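Local coordinates for NTF2 fold protein loop-helix-loop design NT-9 (Synthetic construct, PDB 6W90), which adopts a computationally designed NTF2 fold of a de novo family and holds a phospholipid in its pocket, at residues D69-R74 / V85-E90; G80-V85 / E101-N106. All coordinates share one frame; numbering follows the deposited sequence.

Interaction 1: residues D69-R74 / V85-E90; sequences DRVEIR and VEIELE. With 3PE (1,2-Distearoyl-sn-glycerophosphoethanolamine), chain B.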
ATOM      1  N   ASP A  69      -2.656   5.838  15.608  1.00 26.03           N
ATOM      2  CA  ASP A  69      -3.726   6.713  16.054  1.00 29.97           C
ATOM      3  C   ASP A  69      -4.302   7.561  14.934  1.00 27.42           C
ATOM      4  O   ASP A  69      -5.456   8.001  15.014  1.00 28.11           O
ATOM      5  CB  ASP A  69      -3.214   7.719  17.081  1.00 38.67           C
ATOM      6  CG  ASP A  69      -3.116   7.165  18.432  1.00 59.41           C
ATOM      7  OD1 ASP A  69      -4.110   6.563  18.876  1.00 70.04           O
ATOM      8  OD2 ASP A  69      -2.048   7.348  19.042  1.00 64.23           O
ATOM      9  N   ARG A  70      -3.463   7.916  13.963  1.00 24.71           N
ATOM     10  CA  ARG A  70      -3.799   8.854  12.914  1.00 25.81           C
ATOM     11  C   ARG A  70      -3.145   8.407  11.630  1.00 23.36           C
ATOM     12  O   ARG A  70      -1.982   8.008  11.631  1.00 23.18           O
ATOM     13  CB  ARG A  70      -3.259  10.238  13.212  1.00 33.00           C
ATOM     14  CG  ARG A  70      -4.168  11.325  13.148  1.00 38.30           C
ATOM     15  CD  ARG A  70      -3.410  12.533  13.648  1.00 42.83           C
ATOM     16  NE  ARG A  70      -3.872  13.663  12.883  1.00 46.42           N
ATOM     17  CZ  ARG A  70      -4.777  14.531  13.317  1.00 49.78           C
ATOM     18  NH1 ARG A  70      -5.305  14.416  14.532  1.00 45.65           N
ATOM     19  NH2 ARG A  70      -5.148  15.516  12.521  1.00 54.71           N
ATOM     20  N   VAL A  71      -3.875   8.516  10.532  1.00 21.09           N
ATOM     21  CA  VAL A  71      -3.386   8.156   9.210  1.00 21.39           C
ATOM     22  C   VAL A  71      -3.852   9.272   8.285  1.00 25.79           C
ATOM     23  O   VAL A  71      -5.045   9.589   8.258  1.00 28.43           O
ATOM     24  CB  VAL A  71      -3.904   6.774   8.762  1.00 22.29           C
ATOM     25  CG1 VAL A  71      -3.454   6.530   7.367  1.00 27.66           C
ATOM     26  CG2 VAL A  71      -3.450   5.730   9.709  1.00 26.66           C
ATOM     27  N   GLU A  72      -2.921   9.888   7.553  1.00 24.80           N
ATOM     28  CA  GLU A  72      -3.271  10.990   6.670  1.00 25.58           C
ATOM     29  C   GLU A  72      -2.444  10.921   5.393  1.00 25.04           C
ATOM     30  O   GLU A  72      -1.234  10.703   5.454  1.00 25.94           O
ATOM     31  CB  GLU A  72      -2.998  12.361   7.313  1.00 31.97           C
ATOM     32  CG  GLU A  72      -3.531  12.583   8.705  1.00 47.65           C
ATOM     33  CD  GLU A  72      -3.165  13.961   9.230  1.00 63.90           C
ATOM     34  OE1 GLU A  72      -3.219  14.927   8.435  1.00 64.04           O
ATOM     35  OE2 GLU A  72      -2.805  14.065  10.425  1.00 72.02           O
ATOM     36  N   ILE A  73      -3.075  11.203   4.256  1.00 22.28           N
ATOM     37  CA  ILE A  73      -2.370  11.323   2.988  1.00 24.43           C
ATOM     38  C   ILE A  73      -1.717  12.692   2.942  1.00 24.30           C
ATOM     39  O   ILE A  73      -2.408  13.716   3.019  1.00 29.08           O
ATOM     40  CB  ILE A  73      -3.325  11.146   1.806  1.00 28.29           C
ATOM     41  CG1 ILE A  73      -3.983   9.777   1.838  1.00 30.89           C
ATOM     42  CG2 ILE A  73      -2.540  11.338   0.536  1.00 28.90           C
ATOM     43  CD1 ILE A  73      -5.072   9.640   0.797  1.00 34.36           C
ATOM     44  N   ARG A  74      -0.399  12.719   2.782  1.00 21.75           N
ATOM     45  CA  ARG A  74       0.329  13.973   2.765  1.00 24.79           C
ATOM     46  C   ARG A  74       0.731  14.444   1.382  1.00 27.43           C
ATOM     47  O   ARG A  74       1.029  15.638   1.221  1.00 28.69           O
ATOM     48  CB  ARG A  74       1.622  13.877   3.586  1.00 27.75           C
ATOM     49  CG  ARG A  74       1.447  13.779   5.105  1.00 31.46           C
ATOM     50  CD  ARG A  74       0.820  15.007   5.764  1.00 44.29           C
ATOM     51  NE  ARG A  74       1.604  16.213   5.505  1.00 59.35           N
ATOM     52  CZ  ARG A  74       2.610  16.649   6.260  1.00 69.04           C
ATOM     53  NH1 ARG A  74       2.970  15.987   7.350  1.00 72.41           N
ATOM     54  NH2 ARG A  74       3.259  17.756   5.920  1.00 70.90           N
ATOM     55  N   VAL A  85       2.422   8.359  -3.826  1.00 19.27           N
ATOM     56  CA  VAL A  85       1.562   8.603  -2.671  1.00 19.99           C
ATOM     57  C   VAL A  85       2.416   8.572  -1.412  1.00 18.69           C
ATOM     58  O   VAL A  85       3.189   7.639  -1.224  1.00 19.60           O
ATOM     59  CB  VAL A  85       0.453   7.547  -2.589  1.00 21.15           C
ATOM     60  CG1 VAL A  85      -0.430   7.739  -1.347  1.00 24.27           C
ATOM     61  CG2 VAL A  85      -0.401   7.656  -3.833  1.00 21.85           C
ATOM     62  N   GLU A  86       2.277   9.584  -0.555  1.00 19.50           N
ATOM     63  CA  GLU A  86       2.890   9.555   0.771  1.00 20.61           C
ATOM     64  C   GLU A  86       1.806   9.634   1.827  1.00 18.35           C
ATOM     65  O   GLU A  86       0.921  10.500   1.760  1.00 19.91           O
ATOM     66  CB  GLU A  86       3.862  10.696   0.986  1.00 26.36           C
ATOM     67  CG  GLU A  86       5.073  10.669   0.129  1.00 38.79           C
ATOM     68  CD  GLU A  86       5.985  11.861   0.442  1.00 52.97           C
ATOM     69  OE1 GLU A  86       6.913  12.114  -0.357  1.00 61.74           O
ATOM     70  OE2 GLU A  86       5.762  12.545   1.474  1.00 54.03           O
ATOM     71  N   ILE A  87       1.854   8.700   2.763  1.00 21.73           N
ATOM     72  CA  ILE A  87       0.896   8.614   3.847  1.00 21.02           C
ATOM     73  C   ILE A  87       1.659   8.727   5.151  1.00 22.34           C
ATOM     74  O   ILE A  87       2.688   8.077   5.333  1.00 24.18           O
ATOM     75  CB  ILE A  87       0.101   7.302   3.796  1.00 24.68           C
ATOM     76  CG1 ILE A  87      -0.758   7.270   2.531  1.00 23.52           C
ATOM     77  CG2 ILE A  87      -0.812   7.249   4.998  1.00 29.13           C
ATOM     78  CD1 ILE A  87      -1.362   5.942   2.270  1.00 26.20           C
ATOM     79  N   GLU A  88       1.186   9.574   6.037  1.00 20.95           N
ATOM     80  CA  GLU A  88       1.798   9.732   7.346  1.00 21.65           C
ATOM     81  C   GLU A  88       0.968   8.978   8.370  1.00 22.22           C
ATOM     82  O   GLU A  88      -0.261   9.059   8.374  1.00 23.64           O
ATOM     83  CB  GLU A  88       1.895  11.214   7.626  1.00 31.02           C
ATOM     84  CG  GLU A  88       2.481  11.638   8.887  1.00 40.58           C
ATOM     85  CD  GLU A  88       2.465  13.144   8.891  1.00 46.13           C
ATOM     86  OE1 GLU A  88       3.278  13.699   8.118  1.00 46.67           O
ATOM     87  OE2 GLU A  88       1.599  13.743   9.584  1.00 49.16           O
ATOM     88  N   LEU A  89       1.652   8.211   9.208  1.00 21.54           N
ATOM     89  CA  LEU A  89       1.049   7.374  10.236  1.00 19.86           C
ATOM     90  C   LEU A  89       1.623   7.834  11.557  1.00 24.80           C
ATOM     91  O   LEU A  89       2.832   8.045  11.659  1.00 26.25           O
ATOM     92  CB  LEU A  89       1.367   5.911   9.994  1.00 21.29           C
ATOM     93  CG  LEU A  89       1.271   5.389   8.564  1.00 28.40           C
ATOM     94  CD1 LEU A  89       2.068   4.081   8.411  1.00 36.48           C
ATOM     95  CD2 LEU A  89      -0.120   5.140   8.317  1.00 31.72           C
ATOM     96  N   GLU A  90       0.762   8.063  12.536  1.00 20.48           N
ATOM     97  CA  GLU A  90       1.224   8.619  13.782  1.00 24.48           C
ATOM     98  C   GLU A  90       0.706   7.820  14.958  1.00 23.37           C
ATOM     99  O   GLU A  90      -0.430   7.349  14.962  1.00 24.36           O
ATOM    100  CB  GLU A  90       0.742  10.030  14.002  1.00 30.49           C
ATOM    101  CG  GLU A  90       1.050  11.030  12.953  1.00 48.80           C
ATOM    102  CD  GLU A  90       0.613  12.408  13.407  1.00 64.51           C
ATOM    103  OE1 GLU A  90      -0.162  13.058  12.669  1.00 69.23           O
ATOM    104  OE2 GLU A  90       1.020  12.808  14.528  1.00 67.85           O
TER
HETATM  105  P   3PE B 201       9.644   5.485   8.526  1.00 33.40           P
HETATM  106  N   3PE B 201      12.077   5.330   4.889  1.00 78.91           N
HETATM  107  O11 3PE B 201       8.466   4.442   8.038  1.00 44.36           O
HETATM  108  O12 3PE B 201       9.055   6.852   8.755  1.00 30.56           O
HETATM  109  O13 3PE B 201      10.729   5.660   7.279  1.00 43.90           O
HETATM  110  O14 3PE B 201      10.428   4.969   9.732  1.00 31.72           O
HETATM  111  C11 3PE B 201      10.357   6.416   6.155  1.00 61.76           C
HETATM  112  C12 3PE B 201      11.573   6.636   5.263  1.00 72.87           C
HETATM  113  C1  3PE B 201       8.836   3.105   7.839  1.00 63.06           C
HETATM  114  C2  3PE B 201       7.605   2.222   7.583  1.00 71.51           C
HETATM  115  C3  3PE B 201       6.697   3.017   6.640  1.00 71.30           C
HETATM  116  O31 3PE B 201       5.720   2.202   6.064  1.00 67.92           O
HETATM  117  O32 3PE B 201       4.804   2.029   8.104  1.00 70.42           O
HETATM  118  C31 3PE B 201       4.786   1.692   6.973  1.00 65.63           C
HETATM  119  C32 3PE B 201       3.747   0.689   6.485  1.00 58.17           C
HETATM  120  C33 3PE B 201       2.565   0.530   7.437  1.00 51.56           C
HETATM  121  C34 3PE B 201       1.345   0.263   6.557  1.00 48.90           C
HETATM  122  C35 3PE B 201       0.183  -0.337   7.338  1.00 50.96           C
HETATM  123  C36 3PE B 201      -0.973   0.668   7.358  1.00 56.99           C
HETATM  124  C37 3PE B 201      -1.747   0.688   6.034  1.00 62.12           C
HETATM  125  C38 3PE B 201      -1.116   1.601   4.975  1.00 61.84           C
HETATM  126  C39 3PE B 201      -2.171   2.239   4.058  1.00 59.02           C
HETATM  127  C3A 3PE B 201      -2.839   1.210   3.137  1.00 56.09           C
HETATM  128  C3B 3PE B 201      -3.615   1.877   1.995  1.00 54.86           C
HETATM  129  C3C 3PE B 201      -2.821   1.786   0.691  1.00 54.50           C
HETATM  130  C3D 3PE B 201      -3.681   2.153  -0.520  1.00 55.47           C
HETATM  131  C3E 3PE B 201      -2.785   2.244  -1.760  1.00 59.30           C
HETATM  132  C3F 3PE B 201      -3.480   3.033  -2.877  1.00 68.83           C
HETATM  133  C3G 3PE B 201      -2.552   3.189  -4.089  1.00 75.69           C
HETATM  134  C3H 3PE B 201      -2.849   4.436  -4.935  1.00 79.83           C
HETATM  135  C3I 3PE B 201      -4.053   4.264  -5.867  1.00 79.67           C
HETATM  136  O21 3PE B 201       8.029   1.024   6.996  1.00 73.70           O
HETATM  137  O22 3PE B 201       7.251  -0.281   8.687  1.00 72.47           O
HETATM  138  C21 3PE B 201       7.864  -0.210   7.666  1.00 69.83           C
HETATM  139  C22 3PE B 201       8.506  -1.464   7.038  1.00 59.07           C
HETATM  140  C23 3PE B 201       7.475  -2.471   6.503  1.00 51.97           C
HETATM  141  C24 3PE B 201       6.815  -2.015   5.196  1.00 45.45           C
HETATM  142  C25 3PE B 201       5.677  -2.953   4.759  1.00 44.62           C
HETATM  143  C26 3PE B 201       4.781  -2.172   3.795  1.00 47.22           C
HETATM  144  C27 3PE B 201       3.496  -2.915   3.422  1.00 47.37           C
HETATM  145  C28 3PE B 201       2.596  -2.036   2.539  1.00 46.08           C
HETATM  146  C29 3PE B 201       2.941  -2.033   1.037  1.00 48.42           C
HETATM  147  C2A 3PE B 201       1.819  -1.390   0.197  1.00 47.53           C
HETATM  148  C2B 3PE B 201       0.907  -2.407  -0.490  1.00 44.68           C
HETATM  149  C2C 3PE B 201      -0.413  -1.759  -0.924  1.00 43.81           C
HETATM  150  C2D 3PE B 201      -1.517  -2.813  -0.873  1.00 43.45           C
HETATM  151  C2E 3PE B 201      -2.826  -2.320  -1.478  1.00 43.78           C
HETATM  152  C2F 3PE B 201      -3.647  -1.556  -0.443  1.00 45.98           C

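Interaction 2: residues G80-V85 / E101-N106; sequences GNHVRV and EVEVRN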
ATOM      1  N   GLY A  80       1.042  10.862 -15.927  1.00 27.45           N
ATOM      2  CA  GLY A  80       0.474   9.781 -16.705  1.00 27.45           C
ATOM      3  C   GLY A  80      -0.000   8.662 -15.790  1.00 25.90           C
ATOM      4  O   GLY A  80      -0.789   8.870 -14.839  1.00 27.89           O
ATOM      5  N   ASN A  81       0.468   7.437 -16.053  1.00 27.97           N
ATOM      6  CA  ASN A  81       0.060   6.294 -15.244  1.00 27.66           C
ATOM      7  C   ASN A  81       1.007   5.999 -14.079  1.00 28.05           C
ATOM      8  O   ASN A  81       0.869   4.950 -13.445  1.00 27.03           O
ATOM      9  CB  ASN A  81      -0.081   5.037 -16.100  1.00 34.91           C
ATOM     10  CG  ASN A  81       1.227   4.584 -16.668  1.00 44.85           C
ATOM     11  OD1 ASN A  81       2.112   5.389 -16.885  1.00 52.52           O
ATOM     12  ND2 ASN A  81       1.362   3.289 -16.907  1.00 53.09           N
ATOM     13  N   HIS A  82       1.935   6.911 -13.783  1.00 23.32           N
ATOM     14  CA  HIS A  82       2.862   6.817 -12.660  1.00 23.93           C
ATOM     15  C   HIS A  82       2.366   7.691 -11.523  1.00 24.93           C
ATOM     16  O   HIS A  82       2.185   8.899 -11.694  1.00 28.27           O
ATOM     17  CB  HIS A  82       4.251   7.291 -13.085  1.00 22.93           C
ATOM     18  CG  HIS A  82       5.331   6.889 -12.136  1.00 20.58           C
ATOM     19  ND1 HIS A  82       5.775   5.592 -12.064  1.00 20.83           N
ATOM     20  CD2 HIS A  82       6.049   7.590 -11.225  1.00 20.71           C
ATOM     21  CE1 HIS A  82       6.726   5.502 -11.150  1.00 20.49           C
ATOM     22  NE2 HIS A  82       6.902   6.700 -10.615  1.00 21.13           N
ATOM     23  N   VAL A  83       2.178   7.101 -10.362  1.00 20.45           N
ATOM     24  CA  VAL A  83       1.584   7.787  -9.224  1.00 21.56           C
ATOM     25  C   VAL A  83       2.522   7.680  -8.041  1.00 19.78           C
ATOM     26  O   VAL A  83       3.061   6.603  -7.790  1.00 21.81           O
ATOM     27  CB  VAL A  83       0.231   7.154  -8.858  1.00 22.92           C
ATOM     28  CG1 VAL A  83      -0.392   7.880  -7.619  1.00 25.29           C
ATOM     29  CG2 VAL A  83      -0.698   7.131 -10.067  1.00 27.90           C
ATOM     30  N   ARG A  84       2.668   8.768  -7.298  1.00 18.92           N
ATOM     31  CA  ARG A  84       3.384   8.755  -6.027  1.00 21.68           C
ATOM     32  C   ARG A  84       2.424   9.136  -4.912  1.00 19.78           C
ATOM     33  O   ARG A  84       1.696  10.123  -5.046  1.00 21.46           O
ATOM     34  CB  ARG A  84       4.559   9.723  -6.034  1.00 26.74           C
ATOM     35  CG  ARG A  84       5.371   9.595  -4.749  1.00 37.43           C
ATOM     36  CD  ARG A  84       6.625  10.442  -4.795  1.00 44.08           C
ATOM     37  NE  ARG A  84       7.433  10.005  -5.927  1.00 43.95           N
ATOM     38  CZ  ARG A  84       8.418   9.116  -5.855  1.00 36.35           C
ATOM     39  NH1 ARG A  84       8.784   8.588  -4.692  1.00 35.57           N
ATOM     40  NH2 ARG A  84       9.083   8.803  -6.953  1.00 26.96           N
ATOM     41  N   VAL A  85       2.422   8.359  -3.826  1.00 19.27           N
ATOM     42  CA  VAL A  85       1.562   8.603  -2.671  1.00 19.99           C
ATOM     43  C   VAL A  85       2.416   8.572  -1.412  1.00 18.69           C
ATOM     44  O   VAL A  85       3.189   7.639  -1.224  1.00 19.60           O
ATOM     45  CB  VAL A  85       0.453   7.547  -2.589  1.00 21.15           C
ATOM     46  CG1 VAL A  85      -0.430   7.739  -1.347  1.00 24.27           C
ATOM     47  CG2 VAL A  85      -0.401   7.656  -3.833  1.00 21.85           C
ATOM     48  N   GLU A 101       5.609   4.436  -4.868  1.00 18.26           N
ATOM     49  CA  GLU A 101       5.501   4.745  -6.273  1.00 18.71           C
ATOM     50  C   GLU A 101       4.724   3.628  -6.926  1.00 20.04           C
ATOM     51  O   GLU A 101       5.033   2.461  -6.705  1.00 21.35           O
ATOM     52  CB  GLU A 101       6.854   4.773  -6.933  1.00 28.03           C
ATOM     53  CG  GLU A 101       7.496   6.067  -7.148  1.00 31.32           C
ATOM     54  CD  GLU A 101       8.832   5.861  -7.873  1.00 28.11           C
ATOM     55  OE1 GLU A 101       9.717   5.104  -7.370  1.00 32.85           O
ATOM     56  OE2 GLU A 101       8.987   6.422  -8.967  1.00 25.15           O
ATOM     57  N   VAL A 102       3.773   3.969  -7.788  1.00 20.04           N
ATOM     58  CA  VAL A 102       2.813   3.025  -8.333  1.00 22.42           C
ATOM     59  C   VAL A 102       2.762   3.210  -9.842  1.00 22.55           C
ATOM     60  O   VAL A 102       2.847   4.343 -10.327  1.00 26.36           O
ATOM     61  CB  VAL A 102       1.424   3.313  -7.739  1.00 25.15           C
ATOM     62  CG1 VAL A 102       0.402   2.481  -8.350  1.00 32.55           C
ATOM     63  CG2 VAL A 102       1.434   3.070  -6.249  1.00 23.95           C
ATOM     64  N   GLU A 103       2.620   2.109 -10.580  1.00 21.33           N
ATOM     65  CA  GLU A 103       2.240   2.107 -11.988  1.00 22.95           C
ATOM     66  C   GLU A 103       0.875   1.455 -12.177  1.00 24.19           C
ATOM     67  O   GLU A 103       0.655   0.340 -11.699  1.00 22.23           O
ATOM     68  CB  GLU A 103       3.253   1.324 -12.811  1.00 29.19           C
ATOM     69  CG  GLU A 103       4.538   1.982 -12.936  1.00 36.23           C
ATOM     70  CD  GLU A 103       4.588   2.845 -14.163  1.00 39.01           C
ATOM     71  OE1 GLU A 103       4.366   2.318 -15.271  1.00 41.22           O
ATOM     72  OE2 GLU A 103       4.869   4.049 -14.024  1.00 33.37           O
ATOM     73  N   VAL A 104       0.007   2.093 -12.980  1.00 24.06           N
ATOM     74  CA  VAL A 104      -1.381   1.682 -13.178  1.00 27.87           C
ATOM     75  C   VAL A 104      -1.577   1.169 -14.597  1.00 26.64           C
ATOM     76  O   VAL A 104      -1.133   1.810 -15.556  1.00 31.11           O
ATOM     77  CB  VAL A 104      -2.325   2.878 -12.905  1.00 30.02           C
ATOM     78  CG1 VAL A 104      -3.765   2.514 -13.280  1.00 32.51           C
ATOM     79  CG2 VAL A 104      -2.186   3.309 -11.459  1.00 27.80           C
ATOM     80  N   ARG A 105      -2.260   0.023 -14.738  1.00 29.93           N
ATOM     81  CA  ARG A 105      -2.571  -0.544 -16.055  1.00 32.23           C
ATOM     82  C   ARG A 105      -3.976  -1.129 -16.005  1.00 31.64           C
ATOM     83  O   ARG A 105      -4.302  -1.850 -15.064  1.00 31.58           O
ATOM     84  CB  ARG A 105      -1.585  -1.647 -16.472  1.00 41.54           C
ATOM     85  CG  ARG A 105      -0.123  -1.228 -16.548  1.00 51.92           C
ATOM     86  CD  ARG A 105       0.122  -0.163 -17.609  1.00 63.58           C
ATOM     87  NE  ARG A 105       0.791  -0.712 -18.782  1.00 75.79           N
ATOM     88  CZ  ARG A 105       0.799  -0.139 -19.984  1.00 85.86           C
ATOM     89  NH1 ARG A 105       1.434  -0.722 -20.986  1.00 89.34           N
ATOM     90  NH2 ARG A 105       0.167   1.007 -20.191  1.00 89.34           N
ATOM     91  N   ASN A 106      -4.804  -0.856 -17.011  1.00 35.90           N
ATOM     92  CA  ASN A 106      -6.184  -1.342 -16.998  1.00 40.75           C
ATOM     93  C   ASN A 106      -6.931  -0.909 -15.748  1.00 38.03           C
ATOM     94  O   ASN A 106      -7.718  -1.679 -15.189  1.00 36.64           O
ATOM     95  CB  ASN A 106      -6.253  -2.865 -17.087  1.00 50.02           C
ATOM     96  CG  ASN A 106      -5.470  -3.400 -18.218  1.00 57.73           C
ATOM     97  OD1 ASN A 106      -4.395  -3.978 -18.030  1.00 58.87           O
ATOM     98  ND2 ASN A 106      -5.986  -3.212 -19.422  1.00 61.08           N
TER

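Interaction 1: residues D69-R74 / V85-E90
R70 with E90 and E72 with E88 form antiparallel hydrogen-bonded pairs, alternating with the non-hydrogen-bonded pairs V71–L89 and I73–I87, on strand segments whose axes approach to 4.5 Å. Where the pairing begins, D69 N and R70 N both donate to E90 O, a classic beta bulge. On the face that carries R70, E72, E88 and E90, R70 and E90 extend alongside each other in the same direction. R70 NE makes an almost straight bond (179°) to E72 OE2 at 2.7 Å, meeting that oxygen from above the carboxylate plane, whereas its salt bridge to E90 OE1 is long at 3.8 Å. R74 is bent at chi2 (-65°), which sets CD back beside E88, and its NH1 forms a salt bridge with E88 OE1; the modelled separation is very short, so its length is doubtful. On the other face, V71 CG1 packs on I87 CG2 at 3.6 Å and V71 CG2 on L89 CD2 at 3.7 Å, beneath helix 6-22. L89 CD1 lies 3.4 Å from O32 of the bound phospholipid. Because E72 OE2 and E90 OE1 stand only 3.6 Å apart, the R70 guanidinium probably offsets their mutual repulsion.

Interaction 2: residues G80-V85 / E101-N106
The contact belongs to the beta hairpin of strands 82-91 and 94-105, part of the curved sheet of the NTF2 fold, where H82 bridges E101 and E103 of the neighbouring strand. The backbone pairing is antiparallel: V83 and V102 exchange two hydrogen bonds, and V104 N donates to N81 O at 3.0 Å where the strand gives way to a turn. H82 has CG anti to the backbone N (chi1 -164°), and the ring it carries takes both carboxylates at its edge. ND1 donates to the anti lone pair of E103 OE2 at 2.7 Å. On the ring's other side NE2 donates to E101 OE2, also at 2.7 Å, but 32° out of that carboxylate's plane. Two such acceptors would probably favour a doubly protonated, cationic ring. An alanine here would probably leave E103 OE2 without its ring donor and E101 OE2 relying more heavily on R84. R84 NH2 forms a salt bridge with E101 OE2 at 3.1 Å, while NH1 forms one with E99. On the face that carries V83 and V102, V83 CB meets V102 CB at 4.2 Å, and V83 also touches I9 of helix 6-22. Beyond the last bridge the pairing is continued by a side chain, since N81 swings its amide between its own N and carbonyl carbon (chi1 66°) and ND2 donates to V104 O at 3.2 Å. The R84 guanidinium, tilted moderately from the E101 carboxylate plane, has E101 CG over one face, offset toward the rim, with R84 CZ 3.4 Å from that carbon.

Both interactions use strand 82-91: residues 85-90 pair with the edge strand 70-79 in interaction 1, and residues 80-85 pair with strand 94-105 in interaction 2, with V85 common to the two. Each is partly buried and divides in the same way, an apolar side turned toward helix 6-22 and the lipid, and a charged side made of alternating residues. The charged chemistry differs. Interaction 1 sets arginines among several glutamates, whereas interaction 2 places a histidine between two glutamates, with an arginine behind one of them. Interaction 1 includes L89 of the lipid pocket; in interaction 2 the side chain of V102 is about 5 Å from the bound lipid (nearest atoms), the shared V85 lying nearer.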